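Local coordinates for actin-binding protein, cofilin/tropomyosin family protein, putative (Entamoeba histolytica, PDB 4LIZ), which binds actin filaments and stabilises them, and may contribute to phagocytosis and pseudopod formation by helping to maintain F-actin, at residues G3-E8 against P35-V40; L60-Y65 against A96-L101; F112-H117 against D127-K132. All blocks are in the same frame, centred on the assembly; numbering follows the deposited sequence.

Contact 1. Residues G3-E8 against P35-V40; sequences GFDLSE and PNKLVV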
ATOM      1  N   GLY A   3      -9.738  -4.879  15.544  1.00 24.14           N
ATOM      2  CA  GLY A   3      -9.071  -5.735  16.490  1.00 25.83           C
ATOM      3  C   GLY A   3      -7.654  -6.137  16.146  1.00 29.75           C
ATOM      4  O   GLY A   3      -7.117  -7.021  16.741  1.00 31.05           O
ATOM      5  N   PHE A   4      -7.092  -5.539  15.109  1.00 22.36           N
ATOM      6  CA  PHE A   4      -5.735  -5.841  14.714  1.00 19.78           C
ATOM      7  C   PHE A   4      -4.767  -4.858  15.356  1.00 20.83           C
ATOM      8  O   PHE A   4      -5.083  -3.718  15.452  1.00 20.96           O
ATOM      9  CB  PHE A   4      -5.597  -5.756  13.183  1.00 19.53           C
ATOM     10  CG  PHE A   4      -5.893  -7.032  12.485  1.00 20.06           C
ATOM     11  CD1 PHE A   4      -7.187  -7.480  12.374  1.00 20.32           C
ATOM     12  CD2 PHE A   4      -4.905  -7.794  11.991  1.00 19.35           C
ATOM     13  CE1 PHE A   4      -7.459  -8.667  11.761  1.00 23.75           C
ATOM     14  CE2 PHE A   4      -5.177  -8.970  11.371  1.00 24.56           C
ATOM     15  CZ  PHE A   4      -6.454  -9.412  11.258  1.00 22.40           C
ATOM     16  N   ASP A   5      -3.604  -5.366  15.760  1.00 19.53           N
ATOM     17  CA  ASP A   5      -2.488  -4.559  16.226  1.00 19.77           C
ATOM     18  C   ASP A   5      -1.793  -3.932  15.001  1.00 15.21           C
ATOM     19  O   ASP A   5      -1.253  -4.633  14.195  1.00 17.70           O
ATOM     20  CB  ASP A   5      -1.563  -5.459  17.021  1.00 19.79           C
ATOM     21  CG  ASP A   5      -0.225  -4.789  17.425  1.00 24.01           C
ATOM     22  OD1 ASP A   5      -0.014  -3.624  17.199  1.00 22.52           O
ATOM     23  OD2 ASP A   5       0.539  -5.509  18.098  1.00 27.68           O
ATOM     24  N   LEU A   6      -1.855  -2.618  14.977  1.00 16.17           N
ATOM     25  CA  LEU A   6      -1.237  -1.792  13.883  1.00 15.46           C
ATOM     26  C   LEU A   6       0.027  -1.066  14.287  1.00 14.89           C
ATOM     27  O   LEU A   6       0.478  -0.149  13.608  1.00 15.99           O
ATOM     28  CB  LEU A   6      -2.257  -0.795  13.282  1.00 18.94           C
ATOM     29  CG  LEU A   6      -3.559  -1.329  12.732  1.00 21.28           C
ATOM     30  CD1 LEU A   6      -4.312  -0.243  11.993  1.00 25.14           C
ATOM     31  CD2 LEU A   6      -3.373  -2.594  11.962  1.00 22.75           C
ATOM     32  N   SER A   7       0.609  -1.488  15.432  1.00 17.84           N
ATOM     33  CA  SER A   7       1.821  -0.866  15.966  1.00 17.70           C
ATOM     34  C   SER A   7       2.983  -0.760  14.972  1.00 16.43           C
ATOM     35  O   SER A   7       3.844   0.143  15.142  1.00 19.89           O
ATOM     36  CB  SER A   7       2.232  -1.540  17.264  1.00 18.30           C
ATOM     37  OG  SER A   7       2.554  -2.844  17.160  1.00 20.13           O
ATOM     38  N   GLU A   8       3.091  -1.669  14.040  1.00 15.56           N
ATOM     39  CA  GLU A   8       4.162  -1.715  13.039  1.00 14.68           C
ATOM     40  C   GLU A   8       3.988  -0.772  11.869  1.00 13.02           C
ATOM     41  O   GLU A   8       4.859  -0.671  11.029  1.00 14.43           O
ATOM     42  CB  GLU A   8       4.488  -3.129  12.557  1.00 16.83           C
ATOM     43  CG  GLU A   8       4.930  -4.122  13.599  1.00 18.79           C
ATOM     44  CD  GLU A   8       6.356  -3.793  13.997  1.00 21.20           C
ATOM     45  OE1 GLU A   8       7.213  -3.701  13.084  1.00 20.76           O
ATOM     46  OE2 GLU A   8       6.535  -3.615  15.178  1.00 23.94           O
ATOM     47  N   PRO A  35      -1.674 -13.764  17.547  1.00 39.55           N
ATOM     48  CA  PRO A  35      -2.549 -12.593  17.586  1.00 32.68           C
ATOM     49  C   PRO A  35      -2.612 -11.815  16.212  1.00 26.93           C
ATOM     50  O   PRO A  35      -1.709 -11.938  15.374  1.00 30.00           O
ATOM     51  CB  PRO A  35      -1.898 -11.722  18.636  1.00 36.38           C
ATOM     52  CG  PRO A  35      -0.459 -12.059  18.540  1.00 42.17           C
ATOM     53  CD  PRO A  35      -0.364 -13.499  18.127  1.00 40.33           C
ATOM     54  N   ASN A  36      -3.719 -11.121  16.017  1.00 26.52           N
ATOM     55  CA  ASN A  36      -3.979 -10.355  14.787  1.00 21.91           C
ATOM     56  C   ASN A  36      -3.067  -9.091  14.841  1.00 17.81           C
ATOM     57  O   ASN A  36      -3.318  -8.200  15.672  1.00 21.37           O
ATOM     58  CB  ASN A  36      -5.455  -9.962  14.747  1.00 23.71           C
ATOM     59  CG  ASN A  36      -6.349 -11.200  14.589  1.00 26.67           C
ATOM     60  OD1 ASN A  36      -5.896 -12.265  14.188  1.00 29.90           O
ATOM     61  ND2 ASN A  36      -7.608 -11.031  14.896  1.00 31.74           N
ATOM     62  N   LYS A  37      -2.211  -9.041  13.820  1.00 18.33           N
ATOM     63  CA  LYS A  37      -1.211  -7.955  13.753  1.00 20.17           C
ATOM     64  C   LYS A  37      -0.728  -7.768  12.321  1.00 19.03           C
ATOM     65  O   LYS A  37      -0.586  -8.727  11.609  1.00 19.77           O
ATOM     66  CB  LYS A  37       0.014  -8.390  14.624  1.00 21.72           C
ATOM     67  CG  LYS A  37       1.142  -7.453  14.671  1.00 26.61           C
ATOM     68  CD  LYS A  37       2.269  -8.027  15.599  1.00 29.51           C
ATOM     69  CE  LYS A  37       3.162  -6.848  15.893  1.00 33.13           C
ATOM     70  NZ  LYS A  37       4.496  -7.267  16.355  1.00 38.74           N
ATOM     71  N   LEU A  38      -0.395  -6.528  11.945  1.00 16.64           N
ATOM     72  CA  LEU A  38       0.328  -6.297  10.729  1.00 16.31           C
ATOM     73  C   LEU A  38       1.854  -6.324  10.987  1.00 15.16           C
ATOM     74  O   LEU A  38       2.313  -5.910  12.072  1.00 15.65           O
ATOM     75  CB  LEU A  38      -0.048  -4.921  10.157  1.00 15.51           C
ATOM     76  CG  LEU A  38      -1.172  -4.964   9.097  1.00 17.21           C
ATOM     77  CD1 LEU A  38      -2.390  -5.537   9.701  1.00 22.57           C
ATOM     78  CD2 LEU A  38      -1.397  -3.653   8.494  1.00 18.03           C
ATOM     79  N   VAL A  39       2.564  -6.807  10.034  1.00 14.97           N
ATOM     80  CA  VAL A  39       4.038  -6.860  10.086  1.00 14.38           C
ATOM     81  C   VAL A  39       4.586  -6.307   8.809  1.00 15.49           C
ATOM     82  O   VAL A  39       3.915  -6.296   7.743  1.00 14.76           O
ATOM     83  CB  VAL A  39       4.543  -8.300  10.335  1.00 17.65           C
ATOM     84  CG1 VAL A  39       3.994  -8.752  11.729  1.00 16.90           C
ATOM     85  CG2 VAL A  39       4.217  -9.266   9.210  1.00 19.58           C
ATOM     86  N   VAL A  40       5.850  -5.924   8.793  1.00 14.77           N
ATOM     87  CA  VAL A  40       6.497  -5.541   7.551  1.00 14.37           C
ATOM     88  C   VAL A  40       6.961  -6.762   6.759  1.00 15.19           C
ATOM     89  O   VAL A  40       7.749  -7.531   7.239  1.00 17.43           O
ATOM     90  CB  VAL A  40       7.727  -4.657   7.818  1.00 14.13           C
ATOM     91  CG1 VAL A  40       8.515  -4.435   6.555  1.00 14.89           C
ATOM     92  CG2 VAL A  40       7.273  -3.350   8.381  1.00 14.94           C
TER
HETATM   93  O   HOH W   1       1.362  -3.931  13.637  1.00 19.11           O
HETATM   94  O   HOH W   2       4.900  -4.073  17.210  1.00 32.75           O
HETATM   95  O   HOH W   3       7.426  -5.744  11.214  1.00 20.62           O
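One face of the F4 ring is taken by N36, whose CB stands 3.4 Å from the ring centroid and 8° off its normal, a CH-pi contact. The amide plane of N36 is 14° from the ring plane, so the two flat groups are stacked; from CB over the centre, the amide lies out toward CZ and CE1, with ND2 3.9 Å from F4 CE1. K37 N and L38 CD1 approach the ring obliquely, K37 N at 3.5 Å from F4 CD2. L38 CD1 also meets L6 CD2 at 3.8 Å, the two leucines lying side by side. Two backbone hydrogen bonds, a straight one from D5 N to N36 O at 2.8 Å and one from L38 N to D5 O at 3.1 Å, flank D5 and K37 as a single parallel beta bridge. Beyond it a water joins the chains: it donates to D5 O and L38 O and accepts from E8 N. A second water donates to S7 OG and E8 OE2 and accepts weakly from K37 NZ, which at 4.3 Å from E8 OE2 is too far for a salt bridge. D5 OD1 receives both S7 N and S7 OG, which should hold the carboxylate against rotation. The N-terminal loop thus runs 19° from parallel to the outermost strand 37-44 of the ADF-homology sheet, then turns toward helix 10-17 through the Asx turn at D5.

Contact 2. Residues L60-Y65 against A96-L101; sequences LQFAYY and AVMSIL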
ATOM      1  N   LEU A  60      -3.279 -11.738   2.219  1.00 14.05           N
ATOM      2  CA  LEU A  60      -3.909 -10.396   2.413  1.00 15.40           C
ATOM      3  C   LEU A  60      -2.756  -9.435   2.807  1.00 14.30           C
ATOM      4  O   LEU A  60      -2.094  -9.680   3.811  1.00 14.12           O
ATOM      5  CB  LEU A  60      -4.949 -10.505   3.550  1.00 17.09           C
ATOM      6  CG  LEU A  60      -5.927  -9.348   3.550  1.00 20.50           C
ATOM      7  CD1 LEU A  60      -6.977  -9.415   4.703  1.00 23.80           C
ATOM      8  CD2 LEU A  60      -5.267  -8.097   3.865  1.00 26.16           C
ATOM      9  N   GLN A  61      -2.564  -8.391   2.045  1.00 12.05           N
ATOM     10  CA  GLN A  61      -1.440  -7.453   2.274  1.00 11.86           C
ATOM     11  C   GLN A  61      -1.864  -6.027   2.039  1.00 12.06           C
ATOM     12  O   GLN A  61      -2.952  -5.777   1.458  1.00 11.96           O
ATOM     13  CB  GLN A  61      -0.244  -7.840   1.419  1.00 11.80           C
ATOM     14  CG  GLN A  61       0.420  -9.180   1.748  1.00 12.08           C
ATOM     15  CD  GLN A  61       1.306  -9.667   0.660  1.00 12.72           C
ATOM     16  OE1 GLN A  61       0.877 -10.059  -0.395  1.00 12.88           O
ATOM     17  NE2 GLN A  61       2.610  -9.481   0.871  1.00 14.19           N
ATOM     18  N   PHE A  62      -1.070  -5.048   2.453  1.00 11.88           N
ATOM     19  CA  PHE A  62      -1.220  -3.677   2.137  1.00 11.20           C
ATOM     20  C   PHE A  62       0.053  -3.084   1.629  1.00 11.30           C
ATOM     21  O   PHE A  62       1.104  -3.616   2.044  1.00 13.19           O
ATOM     22  CB  PHE A  62      -1.701  -2.849   3.341  1.00 12.20           C
ATOM     23  CG  PHE A  62      -3.039  -3.325   3.912  1.00 11.71           C
ATOM     24  CD1 PHE A  62      -3.104  -4.221   4.942  1.00 12.46           C
ATOM     25  CD2 PHE A  62      -4.185  -2.777   3.394  1.00 12.82           C
ATOM     26  CE1 PHE A  62      -4.356  -4.724   5.417  1.00 14.69           C
ATOM     27  CE2 PHE A  62      -5.390  -3.189   3.923  1.00 14.01           C
ATOM     28  CZ  PHE A  62      -5.454  -4.110   4.879  1.00 16.30           C
ATOM     29  N   ALA A  63       0.074  -2.093   0.845  1.00 10.23           N
ATOM     30  CA  ALA A  63       1.268  -1.486   0.395  1.00 10.07           C
ATOM     31  C   ALA A  63       1.115  -0.021   0.325  1.00 10.37           C
ATOM     32  O   ALA A  63       0.030   0.572   0.105  1.00 11.54           O
ATOM     33  CB  ALA A  63       1.771  -2.069  -0.940  1.00 11.15           C
ATOM     34  N   TYR A  64       2.222   0.719   0.426  1.00 10.54           N
ATOM     35  CA  TYR A  64       2.276   2.134   0.398  1.00  9.97           C
ATOM     36  C   TYR A  64       3.590   2.611  -0.198  1.00 11.82           C
ATOM     37  O   TYR A  64       4.626   2.152   0.269  1.00 11.53           O
ATOM     38  CB  TYR A  64       2.105   2.679   1.851  1.00 11.73           C
ATOM     39  CG  TYR A  64       2.044   4.181   1.956  1.00 11.67           C
ATOM     40  CD1 TYR A  64       1.009   4.920   1.454  1.00 12.98           C
ATOM     41  CD2 TYR A  64       3.038   4.844   2.673  1.00 13.61           C
ATOM     42  CE1 TYR A  64       0.917   6.290   1.633  1.00 13.25           C
ATOM     43  CE2 TYR A  64       2.966   6.245   2.886  1.00 13.68           C
ATOM     44  CZ  TYR A  64       1.905   6.941   2.354  1.00 11.99           C
ATOM     45  OH  TYR A  64       1.725   8.335   2.611  1.00 14.96           O
ATOM     46  N   TYR A  65       3.571   3.435  -1.224  1.00 10.12           N
ATOM     47  CA  TYR A  65       4.791   3.905  -1.850  1.00  9.71           C
ATOM     48  C   TYR A  65       4.673   5.336  -2.381  1.00 11.46           C
ATOM     49  O   TYR A  65       3.620   5.828  -2.597  1.00 11.85           O
ATOM     50  CB  TYR A  65       5.279   2.945  -2.966  1.00 11.91           C
ATOM     51  CG  TYR A  65       4.456   2.880  -4.230  1.00 12.50           C
ATOM     52  CD1 TYR A  65       4.758   3.641  -5.312  1.00 13.11           C
ATOM     53  CD2 TYR A  65       3.382   2.039  -4.311  1.00 12.13           C
ATOM     54  CE1 TYR A  65       4.005   3.577  -6.454  1.00 13.71           C
ATOM     55  CE2 TYR A  65       2.636   1.949  -5.459  1.00 12.82           C
ATOM     56  CZ  TYR A  65       2.956   2.734  -6.515  1.00 12.21           C
ATOM     57  OH  TYR A  65       2.235   2.708  -7.656  1.00 14.82           O
ATOM     58  N   ALA A  96     -12.913 -11.644   4.507  1.00 15.75           N
ATOM     59  CA  ALA A  96     -14.027 -10.810   5.049  1.00 15.78           C
ATOM     60  C   ALA A  96     -13.576  -9.709   5.917  1.00 15.56           C
ATOM     61  O   ALA A  96     -14.358  -8.740   6.057  1.00 17.06           O
ATOM     62  CB  ALA A  96     -15.098 -11.657   5.679  1.00 15.50           C
ATOM     63  N   VAL A  97     -12.431  -9.829   6.570  1.00 13.79           N
ATOM     64  CA  VAL A  97     -11.933  -8.754   7.464  1.00 15.24           C
ATOM     65  C   VAL A  97     -11.328  -7.613   6.698  1.00 12.63           C
ATOM     66  O   VAL A  97     -11.041  -6.553   7.263  1.00 13.69           O
ATOM     67  CB  VAL A  97     -10.999  -9.290   8.555  1.00 16.51           C
ATOM     68  CG1 VAL A  97      -9.556  -9.375   8.049  1.00 16.83           C
ATOM     69  CG2 VAL A  97     -11.143  -8.478   9.800  1.00 21.30           C
HETATM   70  N   MSE A  98     -11.094  -7.742   5.410  1.00 12.99           N
HETATM   71  CA  MSE A  98     -10.404  -6.778   4.630  1.00 12.82           C
HETATM   72  C   MSE A  98     -10.919  -5.378   4.779  1.00 13.67           C
HETATM   73  O   MSE A  98     -10.202  -4.392   5.037  1.00 13.53           O
HETATM   74  CB  MSE A  98     -10.239  -7.147   3.174  1.00 13.86           C
HETATM   75  CG  MSE A  98      -9.740  -6.052   2.289  1.00 12.86           C
HETATM   76 SE   MSE A  98      -7.946  -5.481   2.840  0.76 14.85          SE
HETATM   77  CE  MSE A  98      -6.846  -6.388   1.518  1.00 15.17           C
ATOM     78  N   SER A  99     -12.245  -5.153   4.637  1.00 12.78           N
ATOM     79  CA  SER A  99     -12.633  -3.801   4.626  1.00 11.31           C
ATOM     80  C   SER A  99     -12.480  -3.141   6.007  1.00 11.54           C
ATOM     81  O   SER A  99     -12.110  -1.947   6.060  1.00 12.84           O
ATOM     82  CB  SER A  99     -14.150  -3.603   4.171  1.00 12.44           C
ATOM     83  OG  SER A  99     -14.299  -3.920   2.786  1.00 12.83           O
ATOM     84  N   ILE A 100     -12.856  -3.799   7.084  1.00 12.48           N
ATOM     85  CA  ILE A 100     -12.773  -3.198   8.435  1.00 13.76           C
ATOM     86  C   ILE A 100     -11.240  -2.980   8.749  1.00 13.53           C
ATOM     87  O   ILE A 100     -10.880  -1.911   9.284  1.00 13.91           O
ATOM     88  CB  ILE A 100     -13.501  -3.982   9.504  1.00 14.62           C
ATOM     89  CG1 ILE A 100     -13.679  -3.167  10.734  1.00 15.72           C
ATOM     90  CG2 ILE A 100     -12.965  -5.326   9.740  1.00 13.63           C
ATOM     91  CD1 ILE A 100     -14.632  -3.741  11.726  1.00 17.67           C
ATOM     92  N   LEU A 101     -10.400  -3.936   8.345  1.00 13.01           N
ATOM     93  CA  LEU A 101      -8.942  -3.790   8.637  1.00 13.07           C
ATOM     94  C   LEU A 101      -8.445  -2.628   7.799  1.00 14.11           C
ATOM     95  O   LEU A 101      -7.645  -1.788   8.271  1.00 13.55           O
ATOM     96  CB  LEU A 101      -8.284  -5.030   8.305  1.00 12.32           C
ATOM     97  CG  LEU A 101      -6.726  -5.048   8.442  1.00 12.91           C
ATOM     98  CD1 LEU A 101      -6.304  -4.567   9.802  1.00 14.86           C
ATOM     99  CD2 LEU A 101      -6.243  -6.444   8.172  1.00 14.10           C
TER
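A Met-aromatic contact joins strand 60-69 to helix 92-108: the selenium of selenomethionine M98 lies 3.5 Å from F62 CZ. The two side chains reach toward each other tip to tip, and SE is 4.4 Å from the ring centroid at 56° off the normal, an oblique approach. M98 leaves the helix with CG anti to the backbone N (chi1 169°), and bends at chi2 and chi3 then bring its CE to L60. There CE meets L60 CD2 at 3.3 Å, a close methyl contact that marks tight packing in the buried interior. In the ADF-homology fold a central mixed sheet is flanked by helices, and here the axes of strand 60-65 and helix 96-101 approach to 10.0 Å, with N-to-C directions 28° from parallel. L101, one helical turn after V97, comes to the F62 ring at its edge, CD2 lying in the ring plane 3.8 Å from CE1. L60 CD1 reaches V97 CG1 at 4.2 Å. No hydrogen bond crosses between the segments. Q61 points its CB away from the helix; its OE1 is hydrogen-bonded to K56 N, and its NE2 to D41 OD2 and A54 O. F81 and S83 of the adjoining strand 76-85 touch F62 and M98 respectively.

Contact 3. Residues F112-H117 against D127-K132; sequences FHIELH and DEIAAK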
ATOM      1  N   PHE A 112      -2.554   9.852   1.145  1.00 16.23           N
ATOM      2  CA  PHE A 112      -2.408   9.186  -0.147  1.00 17.44           C
ATOM      3  C   PHE A 112      -3.203   9.869  -1.245  1.00 18.08           C
ATOM      4  O   PHE A 112      -4.311  10.448  -0.959  1.00 23.00           O
ATOM      5  CB  PHE A 112      -2.753   7.680  -0.091  1.00 17.77           C
ATOM      6  CG  PHE A 112      -4.125   7.398   0.401  1.00 18.05           C
ATOM      7  CD1 PHE A 112      -4.347   7.172   1.700  1.00 20.29           C
ATOM      8  CD2 PHE A 112      -5.208   7.468  -0.487  1.00 21.42           C
ATOM      9  CE1 PHE A 112      -5.671   6.968   2.207  1.00 25.73           C
ATOM     10  CE2 PHE A 112      -6.515   7.300  -0.019  1.00 24.82           C
ATOM     11  CZ  PHE A 112      -6.720   7.012   1.304  1.00 24.91           C
ATOM     12  N   HIS A 113      -2.705   9.888  -2.422  1.00 17.14           N
ATOM     13  CA  HIS A 113      -3.333  10.466  -3.565  1.00 19.03           C
ATOM     14  C   HIS A 113      -4.197   9.569  -4.332  1.00 20.20           C
ATOM     15  O   HIS A 113      -5.146  10.036  -4.979  1.00 22.85           O
ATOM     16  CB  HIS A 113      -2.258  11.043  -4.464  1.00 19.01           C
ATOM     17  CG  HIS A 113      -1.522  12.140  -3.806  1.00 19.04           C
ATOM     18  ND1 HIS A 113      -0.395  11.925  -3.053  1.00 19.89           N
ATOM     19  CD2 HIS A 113      -1.804  13.469  -3.704  1.00 22.58           C
ATOM     20  CE1 HIS A 113      -0.019  13.056  -2.498  1.00 23.18           C
ATOM     21  NE2 HIS A 113      -0.840  14.022  -2.921  1.00 24.34           N
ATOM     22  N   ILE A 114      -3.982   8.242  -4.275  1.00 15.09           N
ATOM     23  CA  ILE A 114      -4.789   7.277  -4.883  1.00 16.59           C
ATOM     24  C   ILE A 114      -4.844   6.065  -4.000  1.00 16.71           C
ATOM     25  O   ILE A 114      -3.882   5.713  -3.262  1.00 15.61           O
ATOM     26  CB  ILE A 114      -4.440   6.884  -6.255  1.00 21.32           C
ATOM     27  CG1 ILE A 114      -3.072   6.334  -6.338  1.00 21.73           C
ATOM     28  CG2 ILE A 114      -4.563   8.054  -7.284  1.00 26.09           C
ATOM     29  CD1 ILE A 114      -2.846   5.583  -7.637  1.00 30.13           C
ATOM     30  N   GLU A 115      -5.972   5.353  -3.990  1.00 14.58           N
ATOM     31  CA  GLU A 115      -6.202   4.107  -3.338  1.00 13.74           C
ATOM     32  C   GLU A 115      -6.665   3.082  -4.342  1.00 14.73           C
ATOM     33  O   GLU A 115      -7.551   3.387  -5.195  1.00 16.12           O
ATOM     34  CB  GLU A 115      -7.315   4.238  -2.260  1.00 13.33           C
ATOM     35  CG  GLU A 115      -7.784   2.922  -1.730  1.00 14.42           C
ATOM     36  CD  GLU A 115      -8.805   2.998  -0.581  1.00 15.49           C
ATOM     37  OE1 GLU A 115      -9.192   4.166  -0.233  1.00 17.46           O
ATOM     38  OE2 GLU A 115      -9.156   1.921  -0.095  1.00 16.13           O
ATOM     39  N   LEU A 116      -6.075   1.909  -4.340  1.00 14.47           N
ATOM     40  CA  LEU A 116      -6.378   0.826  -5.264  1.00 15.11           C
ATOM     41  C   LEU A 116      -6.611  -0.421  -4.481  1.00 16.37           C
ATOM     42  O   LEU A 116      -5.855  -0.750  -3.513  1.00 16.51           O
ATOM     43  CB  LEU A 116      -5.243   0.534  -6.230  1.00 19.79           C
ATOM     44  CG  LEU A 116      -4.697   1.787  -6.921  1.00 25.47           C
ATOM     45  CD1 LEU A 116      -3.212   1.768  -7.320  1.00 30.36           C
ATOM     46  CD2 LEU A 116      -5.702   2.151  -7.958  1.00 31.61           C
ATOM     47  N   HIS A 117      -7.601  -1.227  -4.811  1.00 15.25           N
ATOM     48  CA  HIS A 117      -7.748  -2.515  -4.326  1.00 14.14           C
ATOM     49  C   HIS A 117      -7.405  -3.532  -5.454  1.00 16.21           C
ATOM     50  O   HIS A 117      -7.991  -3.433  -6.587  1.00 22.36           O
ATOM     51  CB  HIS A 117      -9.201  -2.844  -3.835  1.00 17.23           C
ATOM     52  CG  HIS A 117      -9.356  -4.202  -3.279  1.00 16.42           C
ATOM     53  ND1 HIS A 117      -8.703  -4.673  -2.163  1.00 16.37           N
ATOM     54  CD2 HIS A 117     -10.019  -5.280  -3.761  1.00 16.47           C
ATOM     55  CE1 HIS A 117      -8.983  -5.917  -1.939  1.00 17.27           C
ATOM     56  NE2 HIS A 117      -9.793  -6.310  -2.914  1.00 17.21           N
ATOM     57  N   ASP A 127       1.469   2.553 -15.855  1.00 13.03           N
ATOM     58  CA  ASP A 127       0.890   3.594 -16.664  1.00 13.59           C
ATOM     59  C   ASP A 127      -0.549   3.937 -16.260  1.00 11.79           C
ATOM     60  O   ASP A 127      -0.973   4.991 -16.442  1.00 13.95           O
ATOM     61  CB  ASP A 127       1.068   3.343 -18.189  1.00 14.44           C
ATOM     62  CG  ASP A 127       0.151   2.264 -18.751  1.00 13.00           C
ATOM     63  OD1 ASP A 127       0.572   1.155 -18.955  1.00 15.44           O
ATOM     64  OD2 ASP A 127      -0.999   2.621 -18.984  1.00 16.72           O
ATOM     65  N   GLU A 128      -1.286   2.927 -15.857  1.00 12.60           N
ATOM     66  CA  GLU A 128      -2.653   3.124 -15.393  1.00 11.98           C
ATOM     67  C   GLU A 128      -2.689   3.934 -14.112  1.00 13.80           C
ATOM     68  O   GLU A 128      -3.459   4.834 -13.999  1.00 14.15           O
ATOM     69  CB  GLU A 128      -3.345   1.784 -15.180  1.00 12.83           C
ATOM     70  CG  GLU A 128      -3.471   0.914 -16.428  1.00 13.46           C
ATOM     71  CD  GLU A 128      -4.071  -0.456 -16.152  1.00 15.00           C
ATOM     72  OE1 GLU A 128      -4.439  -0.700 -15.045  1.00 16.38           O
ATOM     73  OE2 GLU A 128      -4.165  -1.268 -17.054  1.00 17.14           O
ATOM     74  N   ILE A 129      -1.805   3.615 -13.179  1.00 12.77           N
ATOM     75  CA  ILE A 129      -1.789   4.351 -11.918  1.00 14.89           C
ATOM     76  C   ILE A 129      -1.280   5.782 -12.194  1.00 15.74           C
ATOM     77  O   ILE A 129      -1.812   6.784 -11.682  1.00 15.03           O
ATOM     78  CB  ILE A 129      -0.852   3.599 -10.996  1.00 14.68           C
ATOM     79  CG1 ILE A 129      -1.475   2.328 -10.590  1.00 14.48           C
ATOM     80  CG2 ILE A 129      -0.502   4.487  -9.769  1.00 16.41           C
ATOM     81  CD1 ILE A 129      -0.614   1.327  -9.879  1.00 16.55           C
ATOM     82  N   ALA A 130      -0.254   6.051 -13.018  1.00 13.72           N
ATOM     83  CA  ALA A 130       0.215   7.341 -13.380  1.00 13.91           C
ATOM     84  C   ALA A 130      -0.871   8.167 -14.000  1.00 16.01           C
ATOM     85  O   ALA A 130      -0.998   9.327 -13.662  1.00 17.66           O
ATOM     86  CB  ALA A 130       1.427   7.197 -14.325  1.00 17.02           C
ATOM     87  N   ALA A 131      -1.696   7.557 -14.874  1.00 16.45           N
ATOM     88  CA  ALA A 131      -2.792   8.337 -15.505  1.00 18.46           C
ATOM     89  C   ALA A 131      -3.849   8.706 -14.426  1.00 19.08           C
ATOM     90  O   ALA A 131      -4.331   9.824 -14.455  1.00 22.68           O
ATOM     91  CB  ALA A 131      -3.374   7.501 -16.601  1.00 17.09           C
ATOM     92  N   LYS A 132      -4.120   7.811 -13.524  1.00 18.39           N
ATOM     93  CA  LYS A 132      -5.095   8.052 -12.406  1.00 22.06           C
ATOM     94  C   LYS A 132      -4.632   9.160 -11.545  1.00 23.06           C
ATOM     95  O   LYS A 132      -5.428  10.035 -11.151  1.00 24.58           O
ATOM     96  CB  LYS A 132      -5.448   6.812 -11.689  1.00 22.47           C
ATOM     97  CG  LYS A 132      -6.552   6.934 -10.627  1.00 32.18           C
ATOM     98  CD  LYS A 132      -6.521   5.636  -9.797  1.00 38.26           C
ATOM     99  CE  LYS A 132      -7.474   5.743  -8.602  1.00 44.70           C
ATOM    100  NZ  LYS A 132      -8.912   5.583  -9.038  1.00 43.03           N
TER
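I114 and I129 cross at about a right angle, and the terminal methyl CD1 of I114 meets the branch methyl CG2 of I129 at 3.4 Å, shorter than a normal methyl–methyl distance. The pair belongs to the helix-on-sheet layer of the ADF-homology fold, in which helix 126-137 packs on strand 114-118, an outermost strand of the mixed sheet. The axes of strand 114-117 and helix 127-132 approach to 10.0 Å and run roughly antiparallel, their N-to-C directions 143° apart. I114 CG1 sits between the backbone N and the carbonyl carbon, the crowded position, while CG2 stands anti to the carbonyl carbon. The two branches divide their work: CD1, on the CG1 branch, goes to I129, and CG2 goes to K132, whose CE lies 3.9 Å away. L116, two residues on along the strand, points its CB toward the helix as I114 does, and crosses I129 obliquely, with CD1 3.7 Å from I129 CD1. On its other branch L116 and K132 slide past each other in opposite directions, with CD2 4.0 Å from K132 CD. The lysine therefore contributes its aliphatic chain, which crosses I114 and runs past L116, and no hydrogen bond joins the segments. I133 and E136, later on the same helix, also touch I114, and V80 of strand 76-85 touches both I114 and L116. E115 points its CB away from this helix and forms a salt bridge with K106. The K132 chain is extended at chi2 (-167°) and chi3 (173°), the latter placing CE, 4.1 Å from the backbone O of E115.

How the contacts relate
The three contacts follow in series along the chain and all reach the same mixed sheet. Contact 1 lies at the outermost strand 37-44 and contact 3 at the outermost strand 114-118, on opposite sides of the chain's centre, with centres about 25 Å apart. Contact 2, on the inner strand 60-69, has its centre about 11 Å from that of contact 1 and 16 Å from that of contact 3. Helix 92-108 links the N-terminal loop to strand 60-69, L101 CD1 packing on F4 CB at 3.7 Å. It also meets strand 114-118 through E115 and H117 (M98 CE to H117 CE1, 4.1 Å), whereas I114 and L116 face helix 126-137, so the two helices sandwich this edge strand of the actin-binding domain.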